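Local coordinates for chemotaxis response regulator protein-glutamate methylesterase (Thermotoga maritima, PDB 3SFT) that probably demethylates methylglutamate residues and deamidates certain glutamines of chemoreceptors in bacterial chemotaxis, represented here by its methylesterase catalytic domain, at residues D23-N28 / E187-L192; R54-S57 / L61-K64; F114-A119 / F144-Y149. All blocks are in the same frame, centred on the assembly; numbering follows the deposited sequence.

The three contacts illustrate how a doubly wound alpha/beta domain, built on a seven-stranded parallel sheet, ties its helices and loops to one another and to the sheet. Contact 1 joins the loop after helix 18-22 to the C-terminal helix 185-192, and the chain it encloses contains both others, with contact 2 closing before contact 3 opens. Contacts 1 and 2, with centres 14 Å apart, touch directly: Asp23 pairs with Arg54, and Ile26 packs against Leu55 and Val63. Contact 3 joins helices 112-123 and 140-148. Its centre is 25 Å from that of contact 2, on the opposite side of the chain's centre, and it lies nearer to the predicted active-site residues.

Contact 1: D23-N28 / E187-L192; sequences DMIIPN and EKLIEL
Ile25 sets its branch methyl CG2 against the CD1 methyl of Leu189, the two carbons 4.5 Å apart, in a light apolar touch between a loop and the last helix of the chain. The beta carbon of Leu189 points toward the loop, whereas that of Ile25 runs past the helix. The next residue, Ile190, makes the second touch. With CG1 beside the backbone N (chi1 -70°) and CD1 carried toward the loop on an extended chi2, its terminal methyl comes within 4.2 Å of Asn28 O. This is a methyl resting near a carbonyl oxygen, at the exposed margin of a contact whose Ile25-Leu189 part is buried. The loop is turned back on itself by Asn28 N, which donates to Ile25 O at 3.1 Å, and this places both touching residues on one tight bend. Around the pair, Ile25 also rests on Leu132, while Leu189 reaches Ile154 of strand 152-156. Ile26 packs on Leu55 of helix 48-58, so the loop lies between that helix and helix 185-192, which covers strands 152-156 and 178-180.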
ATOM      1  N   ASP A  23      -4.211 -10.689  -5.340  1.00 20.60           N
ATOM      2  CA  ASP A  23      -4.535 -11.370  -6.597  1.00 22.83           C
ATOM      3  C   ASP A  23      -5.905 -10.948  -7.100  1.00 23.12           C
ATOM      4  O   ASP A  23      -6.181 -11.044  -8.292  1.00 23.52           O
ATOM      5  CB  ASP A  23      -4.547 -12.894  -6.419  1.00 25.27           C
ATOM      6  CG  ASP A  23      -3.160 -13.495  -6.336  1.00 26.49           C
ATOM      7  OD1 ASP A  23      -2.170 -12.816  -6.684  1.00 26.84           O
ATOM      8  OD2 ASP A  23      -3.068 -14.667  -5.919  1.00 27.93           O
ATOM      9  N   MET A  24      -6.776 -10.543  -6.177  1.00 22.96           N
ATOM     10  CA  MET A  24      -8.124 -10.094  -6.515  1.00 23.99           C
ATOM     11  C   MET A  24      -8.148  -8.591  -6.802  1.00 22.81           C
ATOM     12  O   MET A  24      -9.161  -8.060  -7.258  1.00 24.70           O
ATOM     13  CB  MET A  24      -9.088 -10.375  -5.357  1.00 24.41           C
ATOM     14  CG  MET A  24      -9.291 -11.835  -4.997  1.00 27.78           C
ATOM     15  SD  MET A  24     -10.553 -12.034  -3.689  1.00 33.05           S
ATOM     16  CE  MET A  24      -9.533 -12.580  -2.322  1.00 30.70           C
ATOM     17  N   ILE A  25      -7.030  -7.914  -6.549  1.00 22.31           N
ATOM     18  CA  ILE A  25      -6.947  -6.464  -6.740  1.00 20.47           C
ATOM     19  C   ILE A  25      -6.082  -5.996  -7.907  1.00 20.49           C
ATOM     20  O   ILE A  25      -6.589  -5.453  -8.888  1.00 22.36           O
ATOM     21  CB  ILE A  25      -6.438  -5.765  -5.452  1.00 17.11           C
ATOM     22  CG1 ILE A  25      -7.294  -6.167  -4.251  1.00 15.07           C
ATOM     23  CG2 ILE A  25      -6.462  -4.248  -5.623  1.00 15.98           C
ATOM     24  CD1 ILE A  25      -6.787  -5.613  -2.937  1.00 14.09           C
ATOM     25  N   ILE A  26      -4.773  -6.180  -7.771  1.00 21.32           N
ATOM     26  CA  ILE A  26      -3.804  -5.752  -8.776  1.00 21.57           C
ATOM     27  C   ILE A  26      -4.072  -6.209 -10.217  1.00 23.01           C
ATOM     28  O   ILE A  26      -4.010  -5.396 -11.141  1.00 22.70           O
ATOM     29  CB  ILE A  26      -2.366  -6.127  -8.341  1.00 19.91           C
ATOM     30  CG1 ILE A  26      -2.089  -5.555  -6.946  1.00 18.87           C
ATOM     31  CG2 ILE A  26      -1.332  -5.607  -9.349  1.00 19.80           C
ATOM     32  CD1 ILE A  26      -2.304  -4.048  -6.830  1.00 16.42           C
ATOM     33  N   PRO A  27      -4.372  -7.506 -10.430  1.00 23.96           N
ATOM     34  CA  PRO A  27      -4.640  -8.001 -11.786  1.00 26.34           C
ATOM     35  C   PRO A  27      -5.875  -7.382 -12.439  1.00 28.11           C
ATOM     36  O   PRO A  27      -6.022  -7.437 -13.656  1.00 30.28           O
ATOM     37  CB  PRO A  27      -4.835  -9.505 -11.567  1.00 25.99           C
ATOM     38  CG  PRO A  27      -3.984  -9.789 -10.362  1.00 25.82           C
ATOM     39  CD  PRO A  27      -4.335  -8.626  -9.473  1.00 24.58           C
ATOM     40  N   ASN A  28      -6.751  -6.783 -11.630  1.00 29.40           N
ATOM     41  CA  ASN A  28      -7.981  -6.180 -12.134  1.00 29.06           C
ATOM     42  C   ASN A  28      -7.941  -4.660 -12.313  1.00 29.51           C
ATOM     43  O   ASN A  28      -8.976  -3.991 -12.284  1.00 29.58           O
ATOM     44  CB  ASN A  28      -9.163  -6.593 -11.253  1.00 29.42           C
ATOM     45  CG  ASN A  28      -9.311  -8.110 -11.144  1.00 29.82           C
ATOM     46  OD1 ASN A  28      -9.537  -8.647 -10.058  1.00 29.78           O
ATOM     47  ND2 ASN A  28      -9.166  -8.805 -12.269  1.00 28.45           N
ATOM     48  N   GLU A 187     -12.450  -1.871  -8.166  1.00 22.43           N
ATOM     49  CA  GLU A 187     -13.544  -1.073  -8.715  1.00 24.89           C
ATOM     50  C   GLU A 187     -13.647   0.262  -8.000  1.00 24.76           C
ATOM     51  O   GLU A 187     -13.843   1.296  -8.635  1.00 25.84           O
ATOM     52  CB  GLU A 187     -14.867  -1.847  -8.616  1.00 26.32           C
ATOM     53  CG  GLU A 187     -14.774  -3.259  -9.219  1.00 31.16           C
ATOM     54  CD  GLU A 187     -15.992  -4.137  -8.959  1.00 33.28           C
ATOM     55  OE1 GLU A 187     -16.110  -5.176  -9.641  1.00 35.49           O
ATOM     56  OE2 GLU A 187     -16.815  -3.811  -8.074  1.00 36.55           O
ATOM     57  N   LYS A 188     -13.484   0.237  -6.680  1.00 23.34           N
ATOM     58  CA  LYS A 188     -13.548   1.456  -5.888  1.00 22.11           C
ATOM     59  C   LYS A 188     -12.361   2.358  -6.226  1.00 22.51           C
ATOM     60  O   LYS A 188     -12.522   3.571  -6.361  1.00 22.37           O
ATOM     61  CB  LYS A 188     -13.576   1.124  -4.394  1.00 20.01           C
ATOM     62  CG  LYS A 188     -13.633   2.333  -3.471  1.00 21.90           C
ATOM     63  CD  LYS A 188     -14.797   3.265  -3.793  1.00 24.64           C
ATOM     64  CE  LYS A 188     -16.145   2.608  -3.549  1.00 25.90           C
ATOM     65  NZ  LYS A 188     -17.257   3.572  -3.774  1.00 29.35           N
ATOM     66  N   LEU A 189     -11.179   1.760  -6.385  1.00 22.16           N
ATOM     67  CA  LEU A 189      -9.974   2.521  -6.717  1.00 22.80           C
ATOM     68  C   LEU A 189     -10.136   3.225  -8.061  1.00 24.78           C
ATOM     69  O   LEU A 189      -9.798   4.402  -8.195  1.00 25.37           O
ATOM     70  CB  LEU A 189      -8.731   1.616  -6.742  1.00 18.13           C
ATOM     71  CG  LEU A 189      -8.247   1.081  -5.387  1.00 17.20           C
ATOM     72  CD1 LEU A 189      -7.008   0.201  -5.571  1.00 12.36           C
ATOM     73  CD2 LEU A 189      -7.952   2.250  -4.449  1.00 14.75           C
ATOM     74  N   ILE A 190     -10.680   2.505  -9.038  1.00 26.32           N
ATOM     75  CA  ILE A 190     -10.904   3.051 -10.372  1.00 29.26           C
ATOM     76  C   ILE A 190     -11.828   4.272 -10.344  1.00 30.73           C
ATOM     77  O   ILE A 190     -11.621   5.219 -11.102  1.00 30.65           O
ATOM     78  CB  ILE A 190     -11.454   1.965 -11.340  1.00 29.55           C
ATOM     79  CG1 ILE A 190     -10.349   0.954 -11.649  1.00 27.48           C
ATOM     80  CG2 ILE A 190     -11.963   2.595 -12.648  1.00 30.16           C
ATOM     81  CD1 ILE A 190     -10.827  -0.268 -12.384  1.00 30.01           C
ATOM     82  N   GLU A 191     -12.818   4.277  -9.454  1.00 33.46           N
ATOM     83  CA  GLU A 191     -13.713   5.427  -9.386  1.00 36.73           C
ATOM     84  C   GLU A 191     -13.226   6.562  -8.482  1.00 35.99           C
ATOM     85  O   GLU A 191     -13.698   7.691  -8.596  1.00 36.88           O
ATOM     86  CB  GLU A 191     -15.157   5.013  -9.068  1.00 40.70           C
ATOM     87  CG  GLU A 191     -15.355   4.157  -7.836  1.00 45.75           C
ATOM     88  CD  GLU A 191     -16.811   3.742  -7.647  1.00 49.57           C
ATOM     89  OE1 GLU A 191     -17.389   3.118  -8.568  1.00 51.83           O
ATOM     90  OE2 GLU A 191     -17.381   4.034  -6.574  1.00 51.47           O
ATOM     91  N   LEU A 192     -12.252   6.284  -7.621  1.00 35.48           N
ATOM     92  CA  LEU A 192     -11.718   7.322  -6.738  1.00 35.87           C
ATOM     93  C   LEU A 192     -10.628   8.153  -7.409  1.00 36.10           C
ATOM     94  O   LEU A 192     -10.474   9.332  -7.105  1.00 35.15           O
ATOM     95  CB  LEU A 192     -11.173   6.725  -5.436  1.00 36.10           C
ATOM     96  CG  LEU A 192     -12.144   6.098  -4.432  1.00 36.23           C
ATOM     97  CD1 LEU A 192     -11.361   5.646  -3.219  1.00 36.93           C
ATOM     98  CD2 LEU A 192     -13.221   7.090  -4.021  1.00 37.72           C
TER

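Contact 2: R54-S57 / L61-K64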
ATOM      1  N   ARG A  54       4.989 -12.708  -9.193  1.00 25.22           N
ATOM      2  CA  ARG A  54       3.666 -13.327  -9.146  1.00 23.35           C
ATOM      3  C   ARG A  54       2.597 -12.388  -9.709  1.00 23.44           C
ATOM      4  O   ARG A  54       1.815 -12.780 -10.580  1.00 22.76           O
ATOM      5  CB  ARG A  54       3.329 -13.681  -7.696  1.00 23.69           C
ATOM      6  CG  ARG A  54       1.894 -14.133  -7.426  1.00 23.52           C
ATOM      7  CD  ARG A  54       1.541 -13.821  -5.977  1.00 24.02           C
ATOM      8  NE  ARG A  54       0.260 -14.374  -5.548  1.00 22.69           N
ATOM      9  CZ  ARG A  54       0.136 -15.314  -4.616  1.00 22.91           C
ATOM     10  NH1 ARG A  54       1.217 -15.815  -4.028  1.00 21.24           N
ATOM     11  NH2 ARG A  54      -1.067 -15.695  -4.210  1.00 21.66           N
ATOM     12  N   LEU A  55       2.575 -11.150  -9.215  1.00 22.90           N
ATOM     13  CA  LEU A  55       1.603 -10.150  -9.656  1.00 22.44           C
ATOM     14  C   LEU A  55       1.882  -9.586 -11.059  1.00 24.10           C
ATOM     15  O   LEU A  55       0.955  -9.274 -11.803  1.00 25.25           O
ATOM     16  CB  LEU A  55       1.513  -9.009  -8.638  1.00 20.85           C
ATOM     17  CG  LEU A  55       0.993  -9.362  -7.240  1.00 18.17           C
ATOM     18  CD1 LEU A  55       1.075  -8.140  -6.356  1.00 17.70           C
ATOM     19  CD2 LEU A  55      -0.447  -9.882  -7.321  1.00 16.34           C
ATOM     20  N   ASP A  56       3.155  -9.461 -11.420  1.00 25.39           N
ATOM     21  CA  ASP A  56       3.514  -8.943 -12.736  1.00 27.55           C
ATOM     22  C   ASP A  56       3.019  -9.881 -13.837  1.00 27.74           C
ATOM     23  O   ASP A  56       2.569  -9.429 -14.887  1.00 27.90           O
ATOM     24  CB  ASP A  56       5.030  -8.763 -12.849  1.00 28.75           C
ATOM     25  CG  ASP A  56       5.435  -7.983 -14.090  1.00 31.45           C
ATOM     26  OD1 ASP A  56       5.058  -6.799 -14.201  1.00 32.22           O
ATOM     27  OD2 ASP A  56       6.125  -8.557 -14.960  1.00 34.49           O
ATOM     28  N   SER A  57       3.055 -11.184 -13.559  1.00 28.66           N
ATOM     29  CA  SER A  57       2.631 -12.201 -14.519  1.00 31.56           C
ATOM     30  C   SER A  57       1.146 -12.199 -14.847  1.00 30.09           C
ATOM     31  O   SER A  57       0.749 -12.596 -15.938  1.00 31.63           O
ATOM     32  CB  SER A  57       3.030 -13.600 -14.034  1.00 32.91           C
ATOM     33  OG  SER A  57       4.438 -13.746 -14.014  1.00 36.98           O
ATOM     34  N   LEU A  61      -0.553  -3.837 -15.341  1.00 28.40           N
ATOM     35  CA  LEU A  61       0.356  -2.858 -14.748  1.00 26.06           C
ATOM     36  C   LEU A  61       1.716  -3.528 -14.581  1.00 25.24           C
ATOM     37  O   LEU A  61       1.802  -4.748 -14.460  1.00 24.73           O
ATOM     38  CB  LEU A  61      -0.153  -2.412 -13.368  1.00 25.12           C
ATOM     39  CG  LEU A  61      -1.420  -1.555 -13.280  1.00 24.49           C
ATOM     40  CD1 LEU A  61      -1.916  -1.505 -11.846  1.00 22.04           C
ATOM     41  CD2 LEU A  61      -1.141  -0.146 -13.802  1.00 21.86           C
ATOM     42  N   THR A  62       2.778  -2.734 -14.579  1.00 24.68           N
ATOM     43  CA  THR A  62       4.116  -3.282 -14.404  1.00 25.68           C
ATOM     44  C   THR A  62       4.422  -3.372 -12.914  1.00 25.62           C
ATOM     45  O   THR A  62       4.492  -2.354 -12.222  1.00 26.33           O
ATOM     46  CB  THR A  62       5.181  -2.416 -15.106  1.00 26.16           C
ATOM     47  OG1 THR A  62       4.878  -2.337 -16.505  1.00 25.50           O
ATOM     48  CG2 THR A  62       6.571  -3.025 -14.928  1.00 25.63           C
ATOM     49  N   VAL A  63       4.576  -4.599 -12.421  1.00 24.52           N
ATOM     50  CA  VAL A  63       4.857  -4.829 -11.010  1.00 22.68           C
ATOM     51  C   VAL A  63       6.325  -5.154 -10.795  1.00 23.54           C
ATOM     52  O   VAL A  63       6.862  -6.089 -11.390  1.00 24.31           O
ATOM     53  CB  VAL A  63       3.993  -5.972 -10.434  1.00 22.93           C
ATOM     54  CG1 VAL A  63       4.206  -6.085  -8.933  1.00 20.78           C
ATOM     55  CG2 VAL A  63       2.516  -5.738 -10.754  1.00 20.24           C
ATOM     56  N   LYS A  64       6.962  -4.394  -9.912  1.00 22.27           N
ATOM     57  CA  LYS A  64       8.371  -4.590  -9.621  1.00 23.45           C
ATOM     58  C   LYS A  64       8.658  -4.198  -8.188  1.00 24.02           C
ATOM     59  O   LYS A  64       7.812  -3.624  -7.506  1.00 25.19           O
ATOM     60  CB  LYS A  64       9.233  -3.731 -10.558  1.00 24.22           C
ATOM     61  CG  LYS A  64       9.053  -2.218 -10.366  1.00 24.58           C
ATOM     62  CD  LYS A  64       9.834  -1.403 -11.398  1.00 25.16           C
ATOM     63  CE  LYS A  64      11.329  -1.543 -11.217  1.00 26.14           C
ATOM     64  NZ  LYS A  64      11.766  -1.008  -9.901  1.00 27.12           N
TER
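Asp56 on the helix and Val63 on the strand bring their CA atoms to 4.7 Å, so close that backbone as well as side-chain atoms take part in the contact. The carboxylate of Asp56 carries the polar part. Its CG stands anti to the backbone N (chi1 -169°), which swings the group across to the strand, where OD1 accepts from Val63 N at 2.9 Å. The N-H points fairly straight at the oxygen, with an angle of 158°, and arrives on the anti side of the carboxylate, 22° out of its plane. Val63 O lies 3.4 Å from the same Asp56 OD1, but these are two acceptors and make no bond. Nearer the backbone than the carboxylate, the contact is apolar: Asp56 CB and Val63 CB are 3.8 Å apart. The two methyls of Val63 divide the helix surface: CG1 comes to 4.0 Å from Leu55 CB, and CG2 lies against the backbone, 3.9 Å from Leu55 C, so the valine fork sits against the helix where Leu55 passes into Asp56. Leu55 itself continues away to Asp23 and Ile26, and Val63 also meets Val77 and Ile79 of the neighbouring strand. Thr62 and Lys64 hydrogen-bond through their backbones to strand 76-79, whereas the N-H of Val63 between them is taken by the aspartate. Strand 62-65 is outermost in the sheet within this chain, and the side chain thus serves an amide on the edge of the sheet that meets no other strand of this chain. Strand 37-41, helix 48-58 and strand 62-65 follow one another as a beta-alpha-beta crossover that skips over strand 76-79, a connection characteristic of doubly wound parallel alpha/beta folds.

Contact 3: F114-A119 / F144-Y149; sequences FTLDKA and FKVKFY
Lys145 opens the contact from helix 140-148, with its CA 6.1 Å from that of Asp117. Its chain is curled by three successive bends (chi2, chi3 and chi4 between 69° and 80°), which brings the ammonium back across the aspartate. Lys145 NZ lies 3.6 Å from Asp117 OD1, a long salt bridge, and equally close to Asp117 CB, so the charge sits alongside the stem of the aspartate as much as at its oxygen. The other oxygen, OD2, is met by Lys118 NZ of the aspartate's own helix at 3.3 Å, on the anti side and 33° out of the carboxylate plane. One carboxylate therefore links two lysines, and the pair of positive charges probably helps to keep it ionised. Replacing Asp117 with an alanine would probably leave Lys118 and Lys145 without their shared counter-charge and set the curled lysine chain free to swing away.

Val146, next along, turns from charge to the buried side. Its CG2 meets Leu116 CD2 at 3.8 Å, the two side chains crossing at a slant. Both also reach Ala129 of strand 127-131, Leu116 adding Val11 and Val146 adding Thr127, so helices 112-123 and 140-148 pack side by side over the parallel sheet of the doubly wound fold. The side chain of Leu116 is about 7 Å from that of Asp138, a predicted active-site residue. Tyr149, the first residue to leave helical geometry, points its beta carbon toward 114-119, and its side chain touches Lys124, just past the end of helix 112-123.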
ATOM      1  N   PHE A 114       5.229   3.473   8.140  1.00 17.67           N
ATOM      2  CA  PHE A 114       6.306   4.362   7.701  1.00 17.95           C
ATOM      3  C   PHE A 114       6.030   4.923   6.303  1.00 17.86           C
ATOM      4  O   PHE A 114       6.165   6.131   6.074  1.00 19.45           O
ATOM      5  CB  PHE A 114       7.651   3.625   7.712  1.00 20.36           C
ATOM      6  CG  PHE A 114       8.838   4.519   7.446  1.00 23.25           C
ATOM      7  CD1 PHE A 114       9.601   5.013   8.502  1.00 24.51           C
ATOM      8  CD2 PHE A 114       9.195   4.866   6.144  1.00 22.87           C
ATOM      9  CE1 PHE A 114      10.701   5.837   8.264  1.00 24.36           C
ATOM     10  CE2 PHE A 114      10.291   5.687   5.897  1.00 23.81           C
ATOM     11  CZ  PHE A 114      11.045   6.174   6.958  1.00 24.67           C
ATOM     12  N   THR A 115       5.658   4.050   5.367  1.00 16.13           N
ATOM     13  CA  THR A 115       5.369   4.476   3.997  1.00 15.74           C
ATOM     14  C   THR A 115       4.180   5.443   3.930  1.00 17.28           C
ATOM     15  O   THR A 115       4.215   6.436   3.194  1.00 17.43           O
ATOM     16  CB  THR A 115       5.118   3.263   3.073  1.00 15.02           C
ATOM     17  OG1 THR A 115       6.289   2.436   3.051  1.00 15.81           O
ATOM     18  CG2 THR A 115       4.813   3.712   1.647  1.00 12.89           C
ATOM     19  N   LEU A 116       3.132   5.146   4.696  1.00 17.12           N
ATOM     20  CA  LEU A 116       1.940   5.987   4.730  1.00 18.05           C
ATOM     21  C   LEU A 116       2.229   7.347   5.347  1.00 20.56           C
ATOM     22  O   LEU A 116       1.683   8.357   4.914  1.00 20.51           O
ATOM     23  CB  LEU A 116       0.813   5.283   5.482  1.00 17.29           C
ATOM     24  CG  LEU A 116       0.112   4.173   4.694  1.00 16.85           C
ATOM     25  CD1 LEU A 116      -0.659   3.250   5.617  1.00 16.72           C
ATOM     26  CD2 LEU A 116      -0.814   4.802   3.684  1.00 15.96           C
ATOM     27  N   ASP A 117       3.090   7.368   6.361  1.00 23.17           N
ATOM     28  CA  ASP A 117       3.472   8.613   7.017  1.00 25.68           C
ATOM     29  C   ASP A 117       4.089   9.533   5.966  1.00 25.69           C
ATOM     30  O   ASP A 117       3.702  10.697   5.836  1.00 24.91           O
ATOM     31  CB  ASP A 117       4.490   8.330   8.132  1.00 30.71           C
ATOM     32  CG  ASP A 117       5.038   9.602   8.771  1.00 36.02           C
ATOM     33  OD1 ASP A 117       4.258  10.554   8.997  1.00 40.70           O
ATOM     34  OD2 ASP A 117       6.256   9.646   9.060  1.00 40.11           O
ATOM     35  N   LYS A 118       5.034   8.992   5.200  1.00 23.49           N
ATOM     36  CA  LYS A 118       5.693   9.757   4.159  1.00 22.48           C
ATOM     37  C   LYS A 118       4.745  10.131   3.025  1.00 22.54           C
ATOM     38  O   LYS A 118       4.681  11.297   2.645  1.00 22.06           O
ATOM     39  CB  LYS A 118       6.913   9.002   3.621  1.00 24.19           C
ATOM     40  CG  LYS A 118       8.014   8.813   4.650  1.00 24.98           C
ATOM     41  CD  LYS A 118       8.375  10.146   5.300  1.00 28.02           C
ATOM     42  CE  LYS A 118       9.446   9.979   6.367  1.00 31.20           C
ATOM     43  NZ  LYS A 118       9.021   9.039   7.434  1.00 33.76           N
ATOM     44  N   ALA A 119       3.976   9.161   2.520  1.00 21.61           N
ATOM     45  CA  ALA A 119       3.039   9.417   1.418  1.00 20.96           C
ATOM     46  C   ALA A 119       1.996  10.478   1.750  1.00 21.69           C
ATOM     47  O   ALA A 119       1.752  11.382   0.958  1.00 21.04           O
ATOM     48  CB  ALA A 119       2.353   8.131   0.978  1.00 18.94           C
ATOM     49  N   PHE A 144      -4.307   6.909  10.374  1.00 20.92           N
ATOM     50  CA  PHE A 144      -4.538   8.124  11.146  1.00 20.16           C
ATOM     51  C   PHE A 144      -3.957   9.316  10.384  1.00 19.76           C
ATOM     52  O   PHE A 144      -4.637  10.324  10.178  1.00 17.12           O
ATOM     53  CB  PHE A 144      -3.881   8.017  12.529  1.00 22.62           C
ATOM     54  CG  PHE A 144      -3.588   9.350  13.158  1.00 26.07           C
ATOM     55  CD1 PHE A 144      -4.618  10.151  13.637  1.00 26.45           C
ATOM     56  CD2 PHE A 144      -2.286   9.837  13.203  1.00 27.72           C
ATOM     57  CE1 PHE A 144      -4.356  11.422  14.147  1.00 28.40           C
ATOM     58  CE2 PHE A 144      -2.015  11.109  13.713  1.00 29.64           C
ATOM     59  CZ  PHE A 144      -3.054  11.902  14.183  1.00 27.99           C
ATOM     60  N   LYS A 145      -2.698   9.188   9.969  1.00 20.41           N
ATOM     61  CA  LYS A 145      -2.013  10.243   9.223  1.00 22.68           C
ATOM     62  C   LYS A 145      -2.744  10.598   7.931  1.00 20.34           C
ATOM     63  O   LYS A 145      -2.920  11.773   7.615  1.00 20.36           O
ATOM     64  CB  LYS A 145      -0.570   9.832   8.902  1.00 26.02           C
ATOM     65  CG  LYS A 145       0.487  10.447   9.825  1.00 35.31           C
ATOM     66  CD  LYS A 145       0.505   9.807  11.216  1.00 40.94           C
ATOM     67  CE  LYS A 145       1.020   8.369  11.196  1.00 43.72           C
ATOM     68  NZ  LYS A 145       2.511   8.250  11.140  1.00 48.31           N
ATOM     69  N   VAL A 146      -3.171   9.571   7.199  1.00 19.09           N
ATOM     70  CA  VAL A 146      -3.891   9.753   5.946  1.00 16.56           C
ATOM     71  C   VAL A 146      -5.144  10.580   6.182  1.00 16.73           C
ATOM     72  O   VAL A 146      -5.386  11.558   5.472  1.00 17.21           O
ATOM     73  CB  VAL A 146      -4.255   8.390   5.296  1.00 16.52           C
ATOM     74  CG1 VAL A 146      -5.187   8.592   4.103  1.00 14.96           C
ATOM     75  CG2 VAL A 146      -2.988   7.677   4.839  1.00 15.43           C
ATOM     76  N   LYS A 147      -5.924  10.211   7.194  1.00 15.80           N
ATOM     77  CA  LYS A 147      -7.142  10.947   7.501  1.00 16.88           C
ATOM     78  C   LYS A 147      -6.835  12.360   7.992  1.00 17.12           C
ATOM     79  O   LYS A 147      -7.542  13.303   7.645  1.00 15.89           O
ATOM     80  CB  LYS A 147      -8.003  10.197   8.527  1.00 14.13           C
ATOM     81  CG  LYS A 147      -8.561   8.859   8.038  1.00 15.22           C
ATOM     82  CD  LYS A 147      -9.244   8.964   6.669  1.00 13.19           C
ATOM     83  CE  LYS A 147     -10.325  10.034   6.656  1.00 15.12           C
ATOM     84  NZ  LYS A 147     -10.983  10.093   5.324  1.00 13.90           N
ATOM     85  N   PHE A 148      -5.775  12.501   8.785  1.00 19.22           N
ATOM     86  CA  PHE A 148      -5.360  13.806   9.308  1.00 22.28           C
ATOM     87  C   PHE A 148      -5.110  14.788   8.151  1.00 23.65           C
ATOM     88  O   PHE A 148      -5.363  15.987   8.284  1.00 23.64           O
ATOM     89  CB  PHE A 148      -4.092  13.660  10.166  1.00 22.86           C
ATOM     90  CG  PHE A 148      -3.619  14.951  10.788  1.00 27.36           C
ATOM     91  CD1 PHE A 148      -4.178  15.413  11.976  1.00 28.74           C
ATOM     92  CD2 PHE A 148      -2.613  15.708  10.182  1.00 27.89           C
ATOM     93  CE1 PHE A 148      -3.747  16.613  12.555  1.00 30.83           C
ATOM     94  CE2 PHE A 148      -2.174  16.907  10.748  1.00 27.88           C
ATOM     95  CZ  PHE A 148      -2.743  17.362  11.939  1.00 29.20           C
ATOM     96  N   TYR A 149      -4.647  14.268   7.016  1.00 23.20           N
ATOM     97  CA  TYR A 149      -4.371  15.091   5.843  1.00 24.83           C
ATOM     98  C   TYR A 149      -5.503  15.110   4.809  1.00 24.58           C
ATOM     99  O   TYR A 149      -5.311  15.557   3.678  1.00 25.07           O
ATOM    100  CB  TYR A 149      -3.058  14.663   5.187  1.00 26.85           C
ATOM    101  CG  TYR A 149      -1.835  15.135   5.939  1.00 30.93           C
ATOM    102  CD1 TYR A 149      -1.554  16.496   6.057  1.00 33.01           C
ATOM    103  CD2 TYR A 149      -0.969  14.228   6.546  1.00 31.52           C
ATOM    104  CE1 TYR A 149      -0.442  16.944   6.758  1.00 33.59           C
ATOM    105  CE2 TYR A 149       0.148  14.666   7.254  1.00 33.66           C
ATOM    106  CZ  TYR A 149       0.404  16.027   7.354  1.00 35.21           C
ATOM    107  OH  TYR A 149       1.505  16.471   8.050  1.00 38.02           O
TER